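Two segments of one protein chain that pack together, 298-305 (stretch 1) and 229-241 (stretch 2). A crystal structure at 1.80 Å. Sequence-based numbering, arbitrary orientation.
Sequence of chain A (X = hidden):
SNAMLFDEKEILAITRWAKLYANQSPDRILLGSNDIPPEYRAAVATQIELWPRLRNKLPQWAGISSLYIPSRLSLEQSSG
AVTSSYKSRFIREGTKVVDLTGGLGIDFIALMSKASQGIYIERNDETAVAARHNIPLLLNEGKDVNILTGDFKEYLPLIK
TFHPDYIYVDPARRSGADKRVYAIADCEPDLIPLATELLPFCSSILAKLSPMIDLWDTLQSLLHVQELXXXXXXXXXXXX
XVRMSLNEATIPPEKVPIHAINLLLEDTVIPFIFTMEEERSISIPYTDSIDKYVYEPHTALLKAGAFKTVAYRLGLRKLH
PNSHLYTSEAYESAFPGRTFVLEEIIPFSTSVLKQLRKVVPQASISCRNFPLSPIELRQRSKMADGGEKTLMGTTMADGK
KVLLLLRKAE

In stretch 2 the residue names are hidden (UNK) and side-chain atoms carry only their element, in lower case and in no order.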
ATOM      1  N   HIS A 298       8.348   1.434  11.735  1.00  9.63           N
ATOM      2  CA  HIS A 298       7.971   1.680  10.333  1.00  9.57           C
ATOM      3  C   HIS A 298       6.567   2.272  10.199  1.00  9.23           C
ATOM      4  O   HIS A 298       5.799   2.336  11.169  1.00  8.58           O
ATOM      5  CB  HIS A 298       8.192   0.451   9.457  1.00  9.84           C
ATOM      6  CG  HIS A 298       7.399  -0.758   9.854  1.00 10.34           C
ATOM      7  ND1 HIS A 298       6.019  -0.789   9.868  1.00 11.66           N
ATOM      8  CD2 HIS A 298       7.805  -2.009  10.177  1.00 12.92           C
ATOM      9  CE1 HIS A 298       5.611  -2.001  10.210  1.00 11.93           C
ATOM     10  NE2 HIS A 298       6.676  -2.759  10.399  1.00 10.20           N
ATOM     11  N   THR A 299       6.226   2.716   8.999  1.00  8.76           N
ATOM     12  CA  THR A 299       4.990   3.469   8.792  1.00  8.52           C
ATOM     13  C   THR A 299       3.717   2.670   9.036  1.00  7.32           C
ATOM     14  O   THR A 299       2.689   3.245   9.422  1.00  6.27           O
ATOM     15  CB  THR A 299       4.932   4.102   7.375  1.00  8.59           C
ATOM     16  OG1 THR A 299       5.034   3.100   6.361  1.00  9.70           O
ATOM     17  CG2 THR A 299       6.094   5.133   7.224  1.00 11.47           C
ATOM     18  N   ALA A 300       3.778   1.365   8.811  1.00  6.33           N
ATOM     19  CA  ALA A 300       2.587   0.525   9.013  1.00  7.29           C
ATOM     20  C   ALA A 300       2.297   0.402  10.509  1.00  7.12           C
ATOM     21  O   ALA A 300       1.118   0.433  10.921  1.00  6.30           O
ATOM     22  CB  ALA A 300       2.765  -0.861   8.365  1.00  6.86           C
ATOM     23  N   LEU A 301       3.342   0.262  11.321  1.00  7.00           N
ATOM     24  CA  LEU A 301       3.142   0.251  12.779  1.00  8.20           C
ATOM     25  C   LEU A 301       2.507   1.544  13.285  1.00  8.15           C
ATOM     26  O   LEU A 301       1.600   1.522  14.094  1.00  8.36           O
ATOM     27  CB  LEU A 301       4.434   0.017  13.537  1.00  7.67           C
ATOM     28  CG  LEU A 301       4.715  -1.478  13.683  1.00 14.29           C
ATOM     29  CD1 LEU A 301       6.108  -1.655  14.139  1.00 16.12           C
ATOM     30  CD2 LEU A 301       3.730  -2.155  14.693  1.00 10.80           C
ATOM     31  N   LEU A 302       3.034   2.670  12.797  1.00  8.39           N
ATOM     32  CA  LEU A 302       2.502   3.983  13.143  1.00  8.93           C
ATOM     33  C   LEU A 302       1.029   4.139  12.761  1.00  9.60           C
ATOM     34  O   LEU A 302       0.224   4.592  13.570  1.00  9.36           O
ATOM     35  CB  LEU A 302       3.354   5.083  12.479  1.00  9.58           C
ATOM     36  CG  LEU A 302       4.773   5.253  13.038  1.00 13.15           C
ATOM     37  CD1 LEU A 302       5.580   6.228  12.141  1.00 15.33           C
ATOM     38  CD2 LEU A 302       4.753   5.718  14.475  1.00 15.47           C
ATOM     39  N   LYS A 303       0.685   3.764  11.533  1.00  8.16           N
ATOM     40  CA  LYS A 303      -0.691   3.878  11.067  1.00  7.90           C
ATOM     41  C   LYS A 303      -1.627   2.950  11.864  1.00  8.39           C
ATOM     42  O   LYS A 303      -2.766   3.323  12.138  1.00  8.39           O
ATOM     43  CB  LYS A 303      -0.767   3.533   9.574  1.00  7.61           C
ATOM     44  CG  LYS A 303      -2.205   3.437   9.031  1.00  5.97           C
ATOM     45  CD  LYS A 303      -2.949   4.789   9.037  1.00  8.60           C
ATOM     46  CE  LYS A 303      -4.386   4.619   8.597  1.00  9.31           C
ATOM     47  NZ  LYS A 303      -5.121   5.931   8.552  1.00  9.80           N
ATOM     48  N   ALA A 304      -1.151   1.738  12.195  1.00  7.84           N
ATOM     49  CA  ALA A 304      -1.965   0.744  12.943  1.00  9.25           C
ATOM     50  C   ALA A 304      -2.213   1.191  14.376  1.00  9.41           C
ATOM     51  O   ALA A 304      -3.175   0.777  14.994  1.00 10.16           O
ATOM     52  CB  ALA A 304      -1.256  -0.639  12.942  1.00  6.86           C
ATOM     53  N   GLY A 305      -1.304   2.016  14.887  1.00 10.66           N
ATOM     54  CA  GLY A 305      -1.389   2.583  16.229  1.00 11.12           C
ATOM     55  C   GLY A 305      -0.881   1.702  17.355  1.00 10.26           C
ATOM     56  O   GLY A 305      -1.335   1.863  18.502  1.00 10.85           O
ATOM     57  N   UNK A 229      -5.450  -5.564   7.888  1.00 11.07           N
ATOM     58  CA  UNK A 229      -4.012  -5.541   7.645  1.00 11.35           C
ATOM     59  C   UNK A 229      -3.620  -4.130   7.212  1.00 11.19           C
ATOM     60  O   UNK A 229      -4.270  -3.554   6.315  1.00 12.28           O
ATOM     61  n   UNK A 229      -2.807  -8.885   6.616  1.00 12.60           N
ATOM     62  c   UNK A 229      -3.182 -10.067   7.070  1.00 14.96           C
ATOM     63  n   UNK A 229      -4.367  -9.936   7.642  1.00 14.12           N
ATOM     64  c   UNK A 229      -3.780  -7.956   6.902  1.00 11.78           C
ATOM     65  c   UNK A 229      -3.647  -6.511   6.521  1.00 11.63           C
ATOM     66  c   UNK A 229      -4.764  -8.627   7.548  1.00 13.77           C
ATOM     67  N   UNK A 230      -2.568  -3.585   7.821  1.00  9.83           N
ATOM     68  CA  UNK A 230      -2.032  -2.290   7.401  1.00 10.01           C
ATOM     69  C   UNK A 230      -0.773  -2.595   6.623  1.00  9.59           C
ATOM     70  O   UNK A 230       0.187  -3.174   7.182  1.00  9.37           O
ATOM     71  c   UNK A 230      -1.700  -1.376   8.612  1.00 10.28           C
ATOM     72  c   UNK A 230      -2.958  -1.160   9.449  1.00 10.13           C
ATOM     73  c   UNK A 230      -1.087  -0.048   8.127  1.00 10.92           C
ATOM     74  N   UNK A 231      -0.808  -2.341   5.318  1.00  9.43           N
ATOM     75  CA  UNK A 231       0.277  -2.859   4.454  1.00  9.51           C
ATOM     76  C   UNK A 231       1.151  -1.733   3.901  1.00  9.40           C
ATOM     77  O   UNK A 231       0.671  -0.888   3.116  1.00 10.34           O
ATOM     78  c   UNK A 231       0.810  -4.283   2.408  1.00 11.36           C
ATOM     79  c   UNK A 231      -1.222  -4.841   3.833  1.00 10.98           C
ATOM     80  c   UNK A 231      -0.308  -3.704   3.285  1.00  9.49           C
ATOM     81  N   UNK A 232       2.420  -1.726   4.294  1.00 10.43           N
ATOM     82  CA  UNK A 232       3.377  -0.774   3.742  1.00 11.89           C
ATOM     83  C   UNK A 232       4.305  -1.462   2.721  1.00 13.59           C
ATOM     84  O   UNK A 232       4.590  -2.663   2.850  1.00 13.29           O
ATOM     85  c   UNK A 232       4.193  -0.131   4.844  1.00 10.28           C
ATOM     86  N   UNK A 233       4.717  -0.689   1.718  1.00 14.85           N
ATOM     87  CA  UNK A 233       5.712  -1.067   0.685  1.00 16.97           C
ATOM     88  C   UNK A 233       6.431   0.208   0.253  1.00 18.13           C
ATOM     89  O   UNK A 233       5.834   1.292   0.235  1.00 17.92           O
ATOM     90  c   UNK A 233       5.031  -1.724  -0.508  1.00 17.17           C
ATOM     91  N   UNK A 234       7.710   0.098  -0.103  1.00 19.50           N
ATOM     92  CA  UNK A 234       8.488   1.264  -0.577  1.00 20.69           C
ATOM     93  C   UNK A 234       8.572   2.387   0.471  1.00 21.15           C
ATOM     94  O   UNK A 234       8.644   3.570   0.127  1.00 21.98           O
ATOM     95  c   UNK A 234       7.923   1.802  -1.902  1.00 20.94           C
ATOM     96  n   UNK A 234       7.035  -0.775  -4.369  1.00 24.12           N
ATOM     97  c   UNK A 234       7.743   0.745  -2.951  1.00 21.63           C
ATOM     98  c   UNK A 234       8.350  -0.718  -4.486  1.00 23.23           C
ATOM     99  c   UNK A 234       6.629   0.136  -3.421  1.00 22.13           C
ATOM    100  n   UNK A 234       8.803   0.189  -3.637  1.00 23.59           N
ATOM    101  N   UNK A 235       8.543   2.006   1.744  1.00 21.03           N
ATOM    102  CA  UNK A 235       8.616   2.962   2.837  1.00 20.62           C
ATOM    103  C   UNK A 235       7.330   3.659   3.260  1.00 20.06           C
ATOM    104  O   UNK A 235       7.387   4.560   4.095  1.00 20.81           O
ATOM    105  N   UNK A 236       6.176   3.279   2.698  1.00 17.94           N
ATOM    106  CA  UNK A 236       4.946   4.009   2.998  1.00 16.32           C
ATOM    107  C   UNK A 236       3.747   3.092   2.997  1.00 14.16           C
ATOM    108  O   UNK A 236       3.743   2.079   2.285  1.00 14.34           O
ATOM    109  o   UNK A 236       3.363   5.796  -1.346  1.00 24.10           O
ATOM    110  o   UNK A 236       4.211   7.201   0.081  1.00 23.44           O
ATOM    111  c   UNK A 236       4.714   5.191   2.033  1.00 16.84           C
ATOM    112  c   UNK A 236       4.338   4.824   0.620  1.00 18.80           C
ATOM    113  c   UNK A 236       3.943   6.033  -0.271  1.00 22.45           C
ATOM    114  N   UNK A 237       2.717   3.488   3.739  1.00 12.46           N
ATOM    115  CA  UNK A 237       1.497   2.679   3.810  1.00 12.27           C
ATOM    116  C   UNK A 237       0.806   2.793   2.452  1.00 11.69           C
ATOM    117  O   UNK A 237       0.592   3.917   1.953  1.00 10.93           O
ATOM    118  c   UNK A 237       0.559   3.112   4.949  1.00 12.13           C
ATOM    119  c   UNK A 237       1.269   2.994   6.348  1.00 13.24           C
ATOM    120  c   UNK A 237      -0.693   2.258   4.941  1.00 14.20           C
ATOM    121  N   UNK A 238       0.499   1.644   1.856  1.00 11.58           N
ATOM    122  CA  UNK A 238      -0.104   1.583   0.518  1.00 13.16           C
ATOM    123  C   UNK A 238      -1.585   1.272   0.576  1.00 13.56           C
ATOM    124  O   UNK A 238      -2.366   1.760  -0.267  1.00 14.32           O
ATOM    125  n   UNK A 238       3.543   3.654  -2.806  1.00 20.56           N
ATOM    126  c   UNK A 238       2.021   0.822  -0.763  1.00 15.73           C
ATOM    127  c   UNK A 238       2.098   2.130  -1.528  1.00 17.56           C
ATOM    128  c   UNK A 238       3.486   2.349  -2.090  1.00 20.29           C
ATOM    129  c   UNK A 238       0.590   0.501  -0.331  1.00 13.58           C
ATOM    130  N   UNK A 239      -2.004   0.460   1.548  1.00 13.23           N
ATOM    131  CA  UNK A 239      -3.404   0.078   1.621  1.00 14.51           C
ATOM    132  C   UNK A 239      -3.757  -0.519   2.985  1.00 13.74           C
ATOM    133  O   UNK A 239      -2.895  -0.975   3.719  1.00 11.92           O
ATOM    134  o   UNK A 239      -3.170  -4.265  -0.670  1.00 28.06           O
ATOM    135  c   UNK A 239      -3.001  -2.247   0.620  1.00 20.20           C
ATOM    136  c   UNK A 239      -2.966  -3.032  -0.707  1.00 28.60           C
ATOM    137  o   UNK A 239      -2.700  -2.421  -1.769  1.00 30.53           O
ATOM    138  c   UNK A 239      -3.744  -0.940   0.514  1.00 14.87           C
ATOM    139  N   UNK A 240      -5.040  -0.518   3.299  1.00 13.68           N
ATOM    140  CA  UNK A 240      -5.544  -1.334   4.382  1.00 14.38           C
ATOM    141  C   UNK A 240      -6.342  -2.459   3.722  1.00 13.97           C
ATOM    142  O   UNK A 240      -6.961  -2.263   2.667  1.00 15.61           O
ATOM    143  c   UNK A 240      -6.062   0.811   5.834  1.00 19.31           C
ATOM    144  c   UNK A 240      -6.474  -0.538   5.284  1.00 14.49           C
ATOM    145  c   UNK A 240      -4.590   0.903   6.237  1.00 18.83           C
ATOM    146  c   UNK A 240      -6.951   1.062   7.026  1.00 24.31           C
ATOM    147  N   UNK A 241      -6.311  -3.640   4.317  1.00 13.01           N
ATOM    148  CA  UNK A 241      -7.090  -4.736   3.775  1.00 13.14           C
ATOM    149  C   UNK A 241      -7.933  -5.253   4.899  1.00 13.29           C
ATOM    150  O   UNK A 241      -7.437  -5.467   6.013  1.00 13.20           O
ATOM    151  c   UNK A 241      -4.248  -6.530   1.854  1.00 17.03           C
ATOM    152  c   UNK A 241      -5.338  -5.483   2.054  1.00 16.04           C
ATOM    153  c   UNK A 241      -6.258  -5.449   0.822  1.00 19.89           C
ATOM    154  c   UNK A 241      -6.160  -5.825   3.275  1.00 12.99           C
TER

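Stretch 2 is a β-hairpin, and one of its faces receives the short helix 299-304. Position 229 has one carbon followed by a five-membered ring of three carbons and two nitrogens, out of reach of the helix: His-229. Position 230 carries three carbons, one bearing the other two. One branch lies 3.6 Å from Ala-300 O and 3.8 Å from Lys-303 CG, and the other 3.9 Å from Ala-304 CB; this is Val-230, with CG1 and CG2 respectively. Position 231 repeats the three-carbon fork but points away from the helix, as expected for alternation along a strand: Val-231. At position 232 a single carbon points toward the helix, 3.9 Å from Ala-300 CB and 3.7 Å from Thr-299 OG1, so the residue is Ala-232. Position 233 also has one carbon, directed away: Ala-233.

The chain then reverses through a type I' turn from 233 to 236. Position 234 shows one carbon and a ring of three carbons and two nitrogens, far from stretch 1: His-234. Position 235 has no side-chain atoms. Its phi/psi of 83/6° would jam a CB against the preceding carbonyl O, which calls for glycine; the O of Gly-235 lies 3.4 Å from Thr-299 CG2. At position 236, three carbons, the third carrying two oxygens, identify Glu-236; its CA-to-CB bond points away from the helix, yet its CA sits 3.5 Å from Thr-299 OG1.

Position 237 has three carbons in a fork, one branch of which reaches Thr-299 and Lys-303; it is Val-237, whose CG2 lies 3.4 Å from Thr-299 O and 3.9 Å from Lys-303 CB. Position 238 has four carbons in a row ending in nitrogen; it is Lys-238, which misses the helix but forms a salt bridge within the hairpin, NZ to Glu-236 OE2 at 2.6 Å. Position 239, three carbons and two terminal oxygens, is Glu-239, bonded elsewhere in the structure. Position 240 has four carbons, forked at the second, and the end of the side chain approaches the helix: Leu-240, with CD2 4.4 Å from Lys-303 CE. Position 241 has the same fork, but beyond reach: Leu-241.

No hydrogen bond crosses the interface, which buries 376 Å² in all. The helix runs at 150° to strand 229-233, with a closest axial approach of 7.7 Å. Small side chains permit close packing: Ala-300 and Ala-232 bring their CA atoms within 5.5 Å, while Val-230 and Val-237 fill the space beside them. Lys-303 lends its aliphatic portion to this apolar surface, and its end leads away.

Stretch 2 (229-241) HVVAAHGEVKELL
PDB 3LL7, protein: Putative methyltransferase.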